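Local coordinates for teichoic acid biosynthesis protein F (PDB 3L7I) that probably takes part in teichoic acid biosynthesis and has, in its modelled part, two Rossmann-like domains of the GT-B type, at residues Y439-H444 with D480-P485; H444-K449 with R487-I492; R450-M455 with S495-D500. One frame throughout, in Å; residues are numbered along the deposited sequence.

Contact 1 of 3, residues Y439-H444 with D480-P485; sequences YIQTWH and DYLISP
Strands 439-441 and 481-484 run side by side in the same direction, with axes 4.7 Å apart and 17° between them. The backbone bonds step forward along the pair. Y439 O takes Y481 N at 3.2 Å. Q441 N gives to Y481 O at 2.7 Å. Q441 O takes I483 N at 2.8 Å, nearly along the C=O axis. D480 N also donates to Y439 O, so two N-H groups grip that oxygen. D480 CG lies beside its own backbone N, and OD2 accepts Y439 N at 2.7 Å with its anti lone pair, nearly straight at 166°. K433 makes a salt bridge to the same oxygen, which would balance its charge.

Joined in sequence by helix 465-476, the two strands form a beta-alpha-beta unit in the parallel sheet of a Rossmann-like domain. Q441 CB sits 3.4 Å from Y481 O. CG lies anti to the backbone N and meets L482 CD1 at 3.6 Å. The chain then bends (chi2 55°) and carries the amide away from strand 481-484. Q441 OE1 accepts W443 N at 2.8 Å, in the carbonyl plane and on a lone pair. Q441 NE2 donates to A425 O, so both ends of the buried amide have partners. On the opposite face of the sheet, I440 and Y481 point the same way, and I440 CG1 touches the Y481 ring at its edge, next to CD2. Helix 706-721 packs against both. Further along, I483 CD1 lies alongside T442 CG2.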
# COMPACT_ATOMS: atom_id res chain seq x y z
N TYR A 439 -13.23 31.30 16.28
CA TYR A 439 -12.39 32.01 15.32
C TYR A 439 -12.87 33.47 15.18
O TYR A 439 -13.95 33.73 14.61
CB TYR A 439 -12.41 31.28 13.97
CG TYR A 439 -11.51 31.84 12.87
CD1 TYR A 439 -10.88 33.08 12.98
CD2 TYR A 439 -11.35 31.13 11.67
CE1 TYR A 439 -10.10 33.58 11.96
CE2 TYR A 439 -10.56 31.63 10.63
CZ TYR A 439 -9.93 32.84 10.79
OH TYR A 439 -9.14 33.31 9.75
N ILE A 440 -12.08 34.40 15.72
CA ILE A 440 -12.43 35.82 15.64
C ILE A 440 -11.72 36.50 14.47
O ILE A 440 -10.49 36.52 14.42
CB ILE A 440 -12.11 36.56 16.96
CG1 ILE A 440 -12.95 35.99 18.10
CG2 ILE A 440 -12.41 38.02 16.85
CD1 ILE A 440 -12.75 36.73 19.39
N GLN A 441 -12.50 37.03 13.54
CA GLN A 441 -11.98 37.69 12.34
C GLN A 441 -12.12 39.19 12.45
O GLN A 441 -13.23 39.71 12.65
CB GLN A 441 -12.73 37.22 11.09
CG GLN A 441 -12.25 37.84 9.80
CD GLN A 441 -10.75 37.64 9.56
OE1 GLN A 441 -9.99 38.61 9.52
NE2 GLN A 441 -10.31 36.40 9.39
N THR A 442 -11.02 39.91 12.33
CA THR A 442 -11.07 41.33 12.55
C THR A 442 -11.19 42.00 11.22
O THR A 442 -11.63 43.14 11.11
CB THR A 442 -9.81 41.80 13.21
OG1 THR A 442 -8.72 41.63 12.29
CG2 THR A 442 -9.53 40.95 14.43
N TRP A 443 -10.80 41.24 10.19
CA TRP A 443 -10.48 41.77 8.85
C TRP A 443 -9.57 43.00 8.97
O TRP A 443 -9.06 43.29 10.05
CB TRP A 443 -11.74 42.05 8.01
CG TRP A 443 -11.46 42.13 6.53
CD1 TRP A 443 -11.63 43.20 5.73
CD2 TRP A 443 -10.93 41.08 5.71
NE1 TRP A 443 -11.25 42.89 4.44
CE2 TRP A 443 -10.81 41.60 4.41
CE3 TRP A 443 -10.54 39.76 5.94
CZ2 TRP A 443 -10.32 40.85 3.35
CZ3 TRP A 443 -10.05 39.01 4.88
CH2 TRP A 443 -9.95 39.56 3.60
N HIS A 444 -9.34 43.71 7.89
CA HIS A 444 -8.35 44.77 7.94
C HIS A 444 -8.78 46.01 7.17
O HIS A 444 -8.00 46.56 6.39
CB HIS A 444 -7.03 44.26 7.36
CG HIS A 444 -7.21 43.58 6.05
ND1 HIS A 444 -7.20 42.21 5.92
CD2 HIS A 444 -7.49 44.08 4.82
CE1 HIS A 444 -7.42 41.89 4.65
NE2 HIS A 444 -7.60 43.01 3.97
N ASP A 480 -16.42 32.82 13.38
CA ASP A 480 -17.47 32.83 14.37
C ASP A 480 -17.85 34.27 14.68
O ASP A 480 -19.02 34.59 14.88
CB ASP A 480 -16.99 32.10 15.64
CG ASP A 480 -16.69 30.62 15.39
OD1 ASP A 480 -17.53 29.91 14.79
OD2 ASP A 480 -15.61 30.17 15.80
N TYR A 481 -16.84 35.15 14.71
CA TYR A 481 -17.03 36.58 14.89
C TYR A 481 -16.31 37.34 13.78
O TYR A 481 -15.23 36.95 13.36
CB TYR A 481 -16.50 37.01 16.25
CG TYR A 481 -17.34 36.53 17.41
CD1 TYR A 481 -18.70 36.85 17.51
CD2 TYR A 481 -16.78 35.77 18.43
CE1 TYR A 481 -19.46 36.42 18.58
CE2 TYR A 481 -17.54 35.34 19.50
CZ TYR A 481 -18.88 35.67 19.57
OH TYR A 481 -19.62 35.23 20.65
N LEU A 482 -16.94 38.41 13.29
CA LEU A 482 -16.35 39.30 12.30
C LEU A 482 -16.53 40.75 12.75
O LEU A 482 -17.64 41.19 13.07
CB LEU A 482 -17.03 39.11 10.95
CG LEU A 482 -16.57 40.10 9.90
CD1 LEU A 482 -15.07 40.09 9.85
CD2 LEU A 482 -17.14 39.73 8.58
N ILE A 483 -15.43 41.50 12.76
CA ILE A 483 -15.48 42.88 13.24
C ILE A 483 -15.96 43.82 12.15
O ILE A 483 -15.61 43.65 10.97
CB ILE A 483 -14.12 43.32 13.76
CG1 ILE A 483 -13.78 42.56 15.04
CG2 ILE A 483 -14.12 44.81 14.03
CD1 ILE A 483 -12.67 43.18 15.84
N SER A 484 -16.76 44.81 12.52
CA SER A 484 -17.18 45.82 11.55
C SER A 484 -16.92 47.24 12.05
O SER A 484 -17.18 47.56 13.22
CB SER A 484 -18.65 45.67 11.19
OG SER A 484 -19.01 46.52 10.12
N PRO A 485 -16.40 48.10 11.15
CA PRO A 485 -16.07 49.51 11.40
C PRO A 485 -17.28 50.45 11.28
O PRO A 485 -17.28 51.52 11.90
CB PRO A 485 -15.05 49.84 10.30
CG PRO A 485 -14.71 48.57 9.66
CD PRO A 485 -15.87 47.65 9.86

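Contact 2 of 3, residues H444-K449 with R487-I492; sequences HGTPLK and RYSTEI
Segment 444-449 is an irregular loop that passes the first turns of helix 487-496, with the CA atoms of T446 and S489 5.9 Å apart. The one hydrogen bond between the segments comes from Y488. Its CG is anti to the backbone N (chi1 159°), which swings the ring toward the loop. Y488 OH donates to P447 O at 2.7 Å, in the carbonyl plane. That oxygen also lies in the plane of the ring. T446 CG2 comes to the same ring at its edge, 3.3 Å from CE2, and the two side chains cross at about a right angle. I492 CD1 lies over one face of the ring, toward the rim. S489 OG stands beside its own backbone N and faces the start of the proline ring, 3.2 Å from P447 CD. P447 CG and I492 CG2 meet tip to tip at 4.2 Å. T446 OG1 turns to N486 ND2 for its bond.

L448 points the other way, to helix 626-630, with a sulfate ion about 5 Å from its side chain. F698, at the end of helix 688-698, meets the Y488 ring edge-to-face. The loop thus runs between helix 487-496, which follows strand 481-484 of one sheet, and helix 626-630, which follows strand 618-621 of the other.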
# COMPACT_ATOMS: atom_id res chain seq x y z
N HIS A 444 -9.34 43.71 7.89
CA HIS A 444 -8.35 44.77 7.94
C HIS A 444 -8.78 46.01 7.17
O HIS A 444 -8.00 46.56 6.39
CB HIS A 444 -7.03 44.26 7.36
CG HIS A 444 -7.21 43.58 6.05
ND1 HIS A 444 -7.20 42.21 5.92
CD2 HIS A 444 -7.49 44.08 4.82
CE1 HIS A 444 -7.42 41.89 4.65
NE2 HIS A 444 -7.60 43.01 3.97
N GLY A 445 -10.02 46.46 7.35
CA GLY A 445 -10.37 47.75 6.78
C GLY A 445 -11.66 47.90 6.02
O GLY A 445 -12.13 46.96 5.38
N THR A 446 -12.23 49.10 6.10
CA THR A 446 -13.44 49.43 5.39
C THR A 446 -13.19 49.29 3.90
O THR A 446 -12.24 49.89 3.38
CB THR A 446 -13.89 50.89 5.66
OG1 THR A 446 -14.32 51.04 7.02
CG2 THR A 446 -15.04 51.25 4.74
N PRO A 447 -14.02 48.50 3.20
CA PRO A 447 -13.72 48.24 1.79
C PRO A 447 -14.06 49.45 0.94
O PRO A 447 -15.05 50.13 1.19
CB PRO A 447 -14.64 47.07 1.43
CG PRO A 447 -15.14 46.56 2.72
CD PRO A 447 -15.19 47.73 3.65
N LEU A 448 -13.20 49.72 -0.04
CA LEU A 448 -13.51 50.68 -1.09
C LEU A 448 -13.64 49.88 -2.38
O LEU A 448 -14.53 50.13 -3.19
CB LEU A 448 -12.39 51.70 -1.22
CG LEU A 448 -12.37 52.50 -2.51
CD1 LEU A 448 -13.28 53.69 -2.37
CD2 LEU A 448 -10.96 52.92 -2.87
N LYS A 449 -12.77 48.89 -2.56
CA LYS A 449 -12.83 48.03 -3.73
C LYS A 449 -13.70 46.79 -3.48
O LYS A 449 -13.70 46.22 -2.38
CB LYS A 449 -11.41 47.62 -4.16
CG LYS A 449 -10.50 48.77 -4.66
CD LYS A 449 -9.00 48.46 -4.46
CE LYS A 449 -8.06 49.52 -5.10
NZ LYS A 449 -7.68 49.20 -6.54
N ARG A 487 -21.77 50.77 9.50
CA ARG A 487 -22.93 50.09 8.92
C ARG A 487 -22.71 49.75 7.46
O ARG A 487 -23.13 48.70 6.99
CB ARG A 487 -24.19 50.93 9.08
CG ARG A 487 -25.44 50.15 8.74
CD ARG A 487 -25.59 48.93 9.64
NE ARG A 487 -26.73 49.06 10.56
CZ ARG A 487 -26.64 49.26 11.88
NH1 ARG A 487 -25.45 49.35 12.48
NH2 ARG A 487 -27.76 49.37 12.60
N TYR A 488 -22.05 50.66 6.76
CA TYR A 488 -21.64 50.47 5.36
C TYR A 488 -20.78 49.23 5.18
O TYR A 488 -20.98 48.46 4.26
CB TYR A 488 -20.90 51.72 4.92
CG TYR A 488 -19.97 51.60 3.73
CD1 TYR A 488 -20.40 51.94 2.46
CD2 TYR A 488 -18.65 51.22 3.90
CE1 TYR A 488 -19.54 51.87 1.38
CE2 TYR A 488 -17.79 51.15 2.84
CZ TYR A 488 -18.24 51.47 1.58
OH TYR A 488 -17.37 51.40 0.51
N SER A 489 -19.83 49.02 6.08
CA SER A 489 -19.05 47.79 6.05
C SER A 489 -19.90 46.57 6.40
O SER A 489 -19.81 45.55 5.74
CB SER A 489 -17.83 47.89 6.97
OG SER A 489 -16.76 48.55 6.31
N THR A 490 -20.72 46.67 7.44
CA THR A 490 -21.63 45.59 7.77
C THR A 490 -22.48 45.18 6.57
O THR A 490 -22.61 44.00 6.28
CB THR A 490 -22.60 45.96 8.91
OG1 THR A 490 -21.87 46.32 10.08
CG2 THR A 490 -23.52 44.78 9.22
N GLU A 491 -23.07 46.15 5.89
CA GLU A 491 -24.01 45.84 4.81
C GLU A 491 -23.28 45.13 3.67
O GLU A 491 -23.80 44.19 3.07
CB GLU A 491 -24.71 47.11 4.33
CG GLU A 491 -26.22 46.98 4.25
CD GLU A 491 -26.91 47.07 5.62
OE1 GLU A 491 -27.29 48.20 6.02
OE2 GLU A 491 -27.10 46.02 6.28
N ILE A 492 -22.06 45.61 3.40
CA ILE A 492 -21.17 45.01 2.42
C ILE A 492 -20.73 43.63 2.86
O ILE A 492 -20.62 42.73 2.04
CB ILE A 492 -19.92 45.88 2.22
CG1 ILE A 492 -20.26 47.17 1.49
CG2 ILE A 492 -18.85 45.14 1.43
CD1 ILE A 492 -19.15 48.19 1.53

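Contact 3 of 3, residues R450-M455 with S495-D500; sequences RLANDM and SAFWMD
The C-terminal end of helix 487-496 meets the long loop that leads from strand 438-441 to helix 465-476. N453 takes hold of two carbonyls there. Its backbone N donates to A496 O, an oxygen whose place is less sure. Its ND2 donates to S495 O at 3.2 Å (162°), with the oxygen in the amide plane and the donor in the carbonyl plane. F497 leaves helical geometry, and W498 turns the chain with positive phi (51°), bringing one face of its ring against N453. N453 CB sits over that face of the six-membered ring, a CH-pi contact 4.2 Å from the centroid. The amide crosses obliquely, its plane 34° from the ring. L451 straddles the helix end, with CD1 3.6 Å from A496 CB and CD2 3.4 Å from F497 CZ. A452 CB touches F497 CD2 at 3.8 Å. S495 OG gives a weak bond to D454 OD1, while D454 OD2 bonds to Y655 OH, its stronger partner. W498 packs on F472, N473 and T476 of helix 465-476. The loop is part of the beta-alpha-beta crossover between strands 438-441 and 481-484 of a Rossmann-like domain, and it packs on the helix after the second strand.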
# COMPACT_ATOMS: atom_id res chain seq x y z
N ARG A 450 -14.44 46.35 -4.49
CA ARG A 450 -15.26 45.15 -4.38
C ARG A 450 -14.40 43.91 -4.15
O ARG A 450 -13.37 43.73 -4.80
CB ARG A 450 -16.10 44.95 -5.64
CG ARG A 450 -17.02 46.10 -5.97
CD ARG A 450 -17.86 45.81 -7.21
NE ARG A 450 -19.04 44.99 -6.91
CZ ARG A 450 -20.23 45.48 -6.56
NH1 ARG A 450 -20.41 46.81 -6.47
NH2 ARG A 450 -21.23 44.65 -6.30
N LEU A 451 -14.84 43.04 -3.24
CA LEU A 451 -14.10 41.81 -2.90
C LEU A 451 -14.98 40.58 -2.69
O LEU A 451 -16.17 40.70 -2.39
CB LEU A 451 -13.23 42.00 -1.64
CG LEU A 451 -13.77 42.76 -0.42
CD1 LEU A 451 -15.28 42.83 -0.40
CD2 LEU A 451 -13.24 42.12 0.83
N ALA A 452 -14.38 39.41 -2.82
CA ALA A 452 -15.05 38.15 -2.51
C ALA A 452 -16.29 37.91 -3.41
O ALA A 452 -16.17 37.90 -4.63
CB ALA A 452 -15.42 38.09 -1.04
N ASN A 453 -17.46 37.72 -2.81
CA ASN A 453 -18.67 37.46 -3.59
C ASN A 453 -18.94 38.52 -4.68
O ASN A 453 -19.52 38.24 -5.74
CB ASN A 453 -19.87 37.38 -2.65
CG ASN A 453 -20.93 36.44 -3.15
OD1 ASN A 453 -20.74 35.74 -4.15
ND2 ASN A 453 -22.05 36.39 -2.44
N ASP A 454 -18.48 39.73 -4.40
CA ASP A 454 -18.89 40.90 -5.16
C ASP A 454 -18.04 41.16 -6.38
O ASP A 454 -18.43 41.95 -7.23
CB ASP A 454 -18.92 42.13 -4.25
CG ASP A 454 -20.06 42.08 -3.25
OD1 ASP A 454 -20.84 41.10 -3.32
OD2 ASP A 454 -20.19 43.00 -2.40
N MET A 455 -16.89 40.51 -6.49
CA MET A 455 -16.08 40.67 -7.69
C MET A 455 -16.81 40.05 -8.86
O MET A 455 -17.50 39.04 -8.71
CB MET A 455 -14.73 40.02 -7.52
CG MET A 455 -13.91 40.66 -6.44
SD MET A 455 -12.20 40.16 -6.54
CE MET A 455 -11.54 40.99 -5.09
N SER A 495 -23.09 40.66 2.39
CA SER A 495 -23.14 40.19 1.01
C SER A 495 -21.81 39.59 0.51
O SER A 495 -21.78 38.50 -0.06
CB SER A 495 -23.54 41.36 0.09
OG SER A 495 -23.13 41.16 -1.26
N ALA A 496 -20.72 40.33 0.72
CA ALA A 496 -19.41 40.02 0.14
C ALA A 496 -18.73 38.82 0.79
O ALA A 496 -17.87 38.17 0.17
CB ALA A 496 -18.49 41.24 0.20
N PHE A 497 -19.11 38.53 2.03
CA PHE A 497 -18.50 37.45 2.77
C PHE A 497 -19.49 36.36 3.16
O PHE A 497 -19.15 35.48 3.94
CB PHE A 497 -17.86 37.99 4.05
CG PHE A 497 -16.59 38.76 3.83
CD1 PHE A 497 -16.23 39.79 4.70
CD2 PHE A 497 -15.76 38.46 2.76
CE1 PHE A 497 -15.05 40.51 4.50
CE2 PHE A 497 -14.59 39.16 2.55
CZ PHE A 497 -14.22 40.19 3.41
N TRP A 498 -20.70 36.41 2.62
CA TRP A 498 -21.73 35.44 2.99
C TRP A 498 -21.83 35.37 4.52
O TRP A 498 -21.64 34.30 5.10
CB TRP A 498 -21.37 34.03 2.47
CG TRP A 498 -21.01 33.89 0.99
CD1 TRP A 498 -21.88 33.64 -0.05
CD2 TRP A 498 -19.70 33.95 0.41
NE1 TRP A 498 -21.19 33.57 -1.23
CE2 TRP A 498 -19.86 33.75 -0.98
CE3 TRP A 498 -18.42 34.16 0.92
CZ2 TRP A 498 -18.78 33.76 -1.86
CZ3 TRP A 498 -17.34 34.17 0.05
CH2 TRP A 498 -17.53 33.96 -1.34
N MET A 499 -22.10 36.49 5.18
CA MET A 499 -22.13 36.50 6.64
C MET A 499 -23.53 36.77 7.19
O MET A 499 -24.34 37.42 6.53
CB MET A 499 -21.17 37.56 7.19
CG MET A 499 -19.71 37.22 7.04
SD MET A 499 -19.16 36.14 8.37
CE MET A 499 -20.17 36.78 9.68
N ASP A 500 -23.82 36.29 8.39
CA ASP A 500 -25.05 36.67 9.07
C ASP A 500 -24.75 37.94 9.85
O ASP A 500 -23.64 38.10 10.34
CB ASP A 500 -25.50 35.58 10.04
CG ASP A 500 -25.64 34.22 9.38
OD1 ASP A 500 -26.29 34.11 8.32
OD2 ASP A 500 -25.10 33.24 9.96

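In the fold
From the N terminus, the chain gives the first halves of contacts 1, 2 and 3 in turn: the end of strand 438-441, then two parts of the loop after it. It passes through helix 465-476 and gives the second halves in the same order, along strand 481-484, helix 487-496 and the turn beyond. Each contact therefore closes a loop of 35 to 39 residues that contains that helix. The three loops cross, and none nests in another. Contacts 1 and 2 share H444 and meet through S484 and T490. Contacts 1 and 3 meet where W443 and L482 pack on F497. Together they tie sheet, loop and helix within one domain.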